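Local coordinates for protein putative S41 protease (Bacteroides fragilis NCTC 9343, PDB 3K50) that probably acts as a serine peptidase of family S41, cutting peptide bonds with a ClpP/crotonase-like peptidase domain to which a PDZ-like domain is joined, at residues 100-105 / 167-172; 133-138 / 162-167. All coordinates share one frame; numbering follows the deposited sequence.

Contact 1. Residues 100-105 / 167-172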
loop_
_atom_site.group_PDB
_atom_site.type_symbol
_atom_site.label_atom_id
_atom_site.label_comp_id
_atom_site.label_asym_id
_atom_site.label_seq_id
_atom_site.Cartn_x
_atom_site.Cartn_y
_atom_site.Cartn_z
ATOM N N GLY A 100 -5.962 14.476 -9.997
ATOM C CA GLY A 100 -7.107 15.325 -9.871
ATOM C C GLY A 100 -7.206 16.127 -8.593
ATOM O O GLY A 100 -8.228 16.763 -8.379
ATOM N N SER A 101 -6.154 16.170 -7.792
ATOM C CA SER A 101 -6.128 16.883 -6.528
ATOM C C SER A 101 -5.662 18.329 -6.663
ATOM O O SER A 101 -5.170 18.721 -7.701
ATOM C CB SER A 101 -5.141 16.172 -5.592
ATOM O OG SER A 101 -3.802 16.159 -6.095
ATOM N N PRO A 102 -5.857 19.138 -5.610
ATOM C CA PRO A 102 -5.237 20.443 -5.529
ATOM C C PRO A 102 -3.720 20.415 -5.813
ATOM O O PRO A 102 -3.223 21.306 -6.493
ATOM C CB PRO A 102 -5.474 20.843 -4.053
ATOM C CG PRO A 102 -6.724 20.206 -3.690
ATOM C CD PRO A 102 -6.745 18.890 -4.458
ATOM N N ALA A 103 -3.007 19.406 -5.312
ATOM C CA ALA A 103 -1.553 19.280 -5.528
ATOM C C ALA A 103 -1.218 19.177 -7.032
ATOM O O ALA A 103 -0.339 19.879 -7.585
ATOM C CB ALA A 103 -0.992 18.023 -4.743
ATOM N N GLU A 104 -1.968 18.328 -7.709
ATOM C CA GLU A 104 -1.780 18.106 -9.132
ATOM C C GLU A 104 -2.126 19.358 -9.959
ATOM O O GLU A 104 -1.413 19.691 -10.913
ATOM C CB GLU A 104 -2.603 16.939 -9.623
ATOM C CG GLU A 104 -2.193 16.556 -11.034
ATOM C CD GLU A 104 -2.851 15.299 -11.495
ATOM O OE1 GLU A 104 -4.063 15.371 -11.777
ATOM O OE2 GLU A 104 -2.145 14.259 -11.586
ATOM N N GLU A 105 -3.174 20.064 -9.545
ATOM C CA GLU A 105 -3.563 21.305 -10.192
ATOM C C GLU A 105 -2.495 22.363 -9.966
ATOM O O GLU A 105 -2.312 23.240 -10.826
ATOM C CB GLU A 105 -4.929 21.782 -9.663
ATOM C CG GLU A 105 -6.059 20.785 -10.023
ATOM C CD GLU A 105 -7.338 20.943 -9.222
ATOM O OE1 GLU A 105 -7.437 21.845 -8.340
ATOM O OE2 GLU A 105 -8.252 20.113 -9.492
ATOM N N ALA A 167 -7.492 25.136 -2.316
ATOM C CA ALA A 167 -7.899 24.650 -1.002
ATOM C C ALA A 167 -8.109 23.150 -1.023
ATOM O O ALA A 167 -8.506 22.573 -2.047
ATOM C CB ALA A 167 -9.174 25.376 -0.500
ATOM N N SER A 168 -7.826 22.512 0.109
ATOM C CA SER A 168 -8.031 21.088 0.215
ATOM C C SER A 168 -9.483 20.671 -0.004
ATOM O O SER A 168 -10.390 21.473 0.122
ATOM C CB SER A 168 -7.578 20.598 1.579
ATOM O OG SER A 168 -8.134 21.351 2.623
ATOM N N ARG A 169 -9.700 19.405 -0.329
ATOM C CA ARG A 169 -11.061 18.907 -0.519
ATOM C C ARG A 169 -11.038 17.423 -0.341
ATOM O O ARG A 169 -9.977 16.880 -0.206
ATOM C CB ARG A 169 -11.654 19.334 -1.858
ATOM C CG ARG A 169 -10.938 18.886 -3.053
ATOM C CD ARG A 169 -11.458 19.666 -4.244
ATOM N NE ARG A 169 -10.794 19.112 -5.404
ATOM C CZ ARG A 169 -9.927 19.726 -6.204
ATOM N NH1 ARG A 169 -9.596 21.020 -6.113
ATOM N NH2 ARG A 169 -9.431 19.005 -7.170
ATOM N N SER A 170 -12.214 16.804 -0.208
ATOM C CA SER A 170 -12.314 15.368 0.032
ATOM C C SER A 170 -11.970 14.648 -1.273
ATOM O O SER A 170 -12.632 14.882 -2.283
ATOM C CB SER A 170 -13.738 15.008 0.501
ATOM O OG SER A 170 -13.822 13.604 0.750
ATOM N N LEU A 171 -10.957 13.787 -1.260
ATOM C CA LEU A 171 -10.471 13.130 -2.493
ATOM C C LEU A 171 -10.588 11.618 -2.479
ATOM O O LEU A 171 -10.537 10.969 -1.429
ATOM C CB LEU A 171 -8.984 13.434 -2.701
ATOM C CG LEU A 171 -8.580 14.908 -2.767
ATOM C CD1 LEU A 171 -7.064 15.035 -2.639
ATOM C CD2 LEU A 171 -9.128 15.610 -4.010
ATOM N N VAL A 172 -10.708 11.059 -3.664
ATOM C CA VAL A 172 -10.741 9.633 -3.824
ATOM C C VAL A 172 -9.552 9.267 -4.704
ATOM O O VAL A 172 -9.430 9.763 -5.832
ATOM C CB VAL A 172 -12.027 9.183 -4.466
ATOM C CG1 VAL A 172 -11.891 7.716 -4.957
ATOM C CG2 VAL A 172 -13.144 9.314 -3.456
#
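Arg169 and Glu105 meet tip to tip where the short helix 102-105 of the PDZ-like domain receives the chain that leaves the domain's five-stranded sheet. The charged pair is an end-on, two-pronged salt bridge: NH1 of Arg169 donates to OE1 of Glu105 at 3.2 Å, and NH2 of Arg169 to OE2 of Glu105 at 2.8 Å. The first bond is the straighter, 168° at the hydrogen, and reaches OE1 on its syn side; the second meets OE2 from above the carboxylate plane. The two flat groups are turned 32° against each other. Arg169 gets there by running extended from CG to NE. Glu105 is extended beyond CG as well; it is exposed, Arg169 partly so.

Apolar contact comes next. CD of Pro102 sits over the centre of one guanidinium face, 3.7 Å from CZ of Arg169, while the carboxylate takes the edge of that group. Farther along, CD2 of Leu171 approaches the same Pro102 CD, and CD1 of Leu171 lies 3.7 Å from CB of Ser101.

Within 100-105, a capping bond marks the helix start. Ser101 is the N-cap: its OG accepts from Glu104 N and is also hydrogen-bonded to Val98 O. In a separate bond Glu104, extended through CD, reaches Gly100 N with OE1 at 2.8 Å, met from above its carboxylate plane. Next to CD in the proline ring, Pro102 CG rests 3.4 Å from the carbonyl O of Ala167.

Contact 2. Residues 133-138 / 162-167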
loop_
_atom_site.group_PDB
_atom_site.type_symbol
_atom_site.label_atom_id
_atom_site.label_comp_id
_atom_site.label_asym_id
_atom_site.label_seq_id
_atom_site.Cartn_x
_atom_site.Cartn_y
_atom_site.Cartn_z
ATOM N N GLY A 133 -6.263 22.691 4.229
ATOM C CA GLY A 133 -6.422 24.100 4.503
ATOM C C GLY A 133 -6.936 24.854 3.303
ATOM O O GLY A 133 -7.482 24.264 2.369
ATOM N N SER A 134 -6.743 26.163 3.344
ATOM C CA SER A 134 -7.179 27.054 2.283
ATOM C C SER A 134 -6.128 27.086 1.170
ATOM O O SER A 134 -5.149 26.316 1.223
ATOM C CB SER A 134 -7.413 28.467 2.857
ATOM O OG SER A 134 -6.215 28.925 3.475
ATOM N N THR A 135 -6.361 27.933 0.151
ATOM C CA THR A 135 -5.441 28.127 -0.943
ATOM C C THR A 135 -4.133 28.604 -0.345
ATOM O O THR A 135 -4.159 29.348 0.623
ATOM C CB THR A 135 -5.992 29.161 -1.928
ATOM O OG1 THR A 135 -7.206 28.647 -2.487
ATOM C CG2 THR A 135 -5.003 29.435 -3.045
ATOM N N ARG A 136 -2.997 28.161 -0.886
ATOM C CA ARG A 136 -1.682 28.538 -0.365
ATOM C C ARG A 136 -0.773 28.930 -1.495
ATOM O O ARG A 136 -0.951 28.504 -2.636
ATOM C CB ARG A 136 -0.982 27.363 0.364
ATOM C CG ARG A 136 -1.794 26.533 1.349
ATOM C CD ARG A 136 -2.361 27.356 2.476
ATOM N NE ARG A 136 -1.383 28.298 3.035
ATOM C CZ ARG A 136 -0.512 28.016 4.013
ATOM N NH1 ARG A 136 -0.475 26.807 4.590
ATOM N NH2 ARG A 136 0.322 28.968 4.434
ATOM N N GLN A 137 0.232 29.720 -1.163
ATOM C CA GLN A 137 1.272 30.100 -2.106
ATOM C C GLN A 137 2.486 29.293 -1.690
ATOM O O GLN A 137 2.892 29.365 -0.528
ATOM C CB GLN A 137 1.587 31.589 -2.055
ATOM C CG GLN A 137 0.520 32.447 -2.695
ATOM C CD GLN A 137 0.300 32.081 -4.161
ATOM O OE1 GLN A 137 -0.841 31.911 -4.598
ATOM N NE2 GLN A 137 1.397 31.902 -4.910
ATOM N N LEU A 138 3.076 28.561 -2.633
ATOM C CA LEU A 138 4.214 27.718 -2.309
ATOM C C LEU A 138 5.485 28.084 -3.055
ATOM O O LEU A 138 5.425 28.423 -4.240
ATOM C CB LEU A 138 3.864 26.261 -2.663
ATOM C CG LEU A 138 2.573 25.639 -2.107
ATOM C CD1 LEU A 138 2.413 24.153 -2.527
ATOM C CD2 LEU A 138 2.443 25.776 -0.565
ATOM N N GLU A 162 7.535 29.032 -7.990
ATOM C CA GLU A 162 6.369 29.153 -7.113
ATOM C C GLU A 162 5.067 28.686 -7.782
ATOM O O GLU A 162 4.936 28.656 -8.997
ATOM C CB GLU A 162 6.199 30.599 -6.695
ATOM C CG GLU A 162 7.375 31.149 -5.869
ATOM C CD GLU A 162 7.351 32.674 -5.695
ATOM O OE1 GLU A 162 6.809 33.402 -6.563
ATOM O OE2 GLU A 162 7.910 33.138 -4.677
ATOM N N THR A 163 4.104 28.290 -6.976
ATOM C CA THR A 163 2.819 27.945 -7.504
ATOM C C THR A 163 1.763 28.206 -6.455
ATOM O O THR A 163 2.068 28.369 -5.240
ATOM C CB THR A 163 2.771 26.467 -7.920
ATOM O OG1 THR A 163 1.524 26.213 -8.564
ATOM C CG2 THR A 163 2.904 25.563 -6.700
ATOM N N THR A 164 0.521 28.269 -6.939
ATOM C CA THR A 164 -0.658 28.445 -6.091
ATOM C C THR A 164 -1.381 27.125 -5.983
ATOM O O THR A 164 -1.741 26.543 -7.017
ATOM C CB THR A 164 -1.611 29.467 -6.709
ATOM O OG1 THR A 164 -0.889 30.687 -6.853
ATOM C CG2 THR A 164 -2.852 29.676 -5.829
HETATM N N MSE A 165 -1.581 26.643 -4.750
HETATM C CA MSE A 165 -2.258 25.382 -4.515
HETATM C C MSE A 165 -3.669 25.656 -4.029
HETATM O O MSE A 165 -3.855 26.335 -3.023
HETATM C CB MSE A 165 -1.534 24.514 -3.479
HETATM C CG MSE A 165 -2.130 23.151 -3.412
HETATM SE SE MSE A 165 -1.051 21.912 -2.465
HETATM C CE MSE A 165 -0.947 22.831 -0.759
ATOM N N PRO A 166 -4.678 25.094 -4.712
ATOM C CA PRO A 166 -6.048 25.366 -4.260
ATOM C C PRO A 166 -6.357 24.738 -2.906
ATOM O O PRO A 166 -5.568 23.907 -2.406
ATOM C CB PRO A 166 -6.935 24.753 -5.366
ATOM C CG PRO A 166 -6.028 24.305 -6.449
ATOM C CD PRO A 166 -4.629 24.221 -5.894
ATOM N N ALA A 167 -7.492 25.136 -2.316
ATOM C CA ALA A 167 -7.899 24.650 -1.002
ATOM C C ALA A 167 -8.109 23.150 -1.023
ATOM O O ALA A 167 -8.506 22.573 -2.047
ATOM C CB ALA A 167 -9.174 25.376 -0.500
#
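Gly133 and Ser134 open the pairing against Ala167, whose CB lies 3.5 Å from the carbonyl O of Gly133. This is the open end of the antiparallel hairpin 136-146/154-165, where 133-135 leads in and 166-167 leads out, and the hairpin forms one edge of the PDZ-like domain's sheet. Gly133 has backbone angles at which a CB would jam against the preceding carbonyl. At Thr135, CG2 stands anti to the backbone N and meets CG2 of Thr164 at 3.5 Å, while its CA approaches Met165 O in a CA-H...O contact.

Regular pairing starts at Arg136, a hydrogen-bonded pair with Met165: each N donates to the other's O. The arginine side chain turns away from the strand. Gln137, facing Thr164 in a non-hydrogen-bonded pair, adds a side-chain link instead. Its chain bends at chi2 (-59°), and OE1 accepts from Thr164 OG1 at 2.6 Å, in the amide plane and on a lone pair, with a C=O...donor angle of 113°. On the other face of the sheet, with Arg136 and Met165, lies buried Leu138, whose side chain crosses that of selenomethionine Met165 obliquely, CD1 of Leu138 4.0 Å from CE of Met165. Its backbone pairs with Thr163 in both directions, the Leu138 N to Thr163 O bond being 2.8 Å long.

The chemistry is thus two-sided. Leu138 and Met165 meet by apolar contact, Met165 also lying against Pro102, while Arg136 and Thr163 on the same face send their polar ends to Asn118, Glu129 and Ala106; on the Thr164 face a short polar bond ties neighbouring strands through side chains as well as backbone.

Overall arrangement
From the N terminus, the chain first supplies residues 100-105, the turn into the short helix that follows strand 90-97. It then runs through strand 113-117 to residues 133-138, forms the hairpin, and returns along 162-167; contact 2 closes this smaller loop. It continues directly into 167-172, which lies against the same helix, so contact 1 closes the larger loop around contact 2, and the two share Ala167. Their centres lie about 11 Å apart. Together they hold the edge strand 154-165 to its neighbour and the outgoing linker to the helix. Pro166 packs on Pro102 and Glu105, and Ser168 is hydrogen-bonded to Gly133, joining the two sites before strand 176-184 begins.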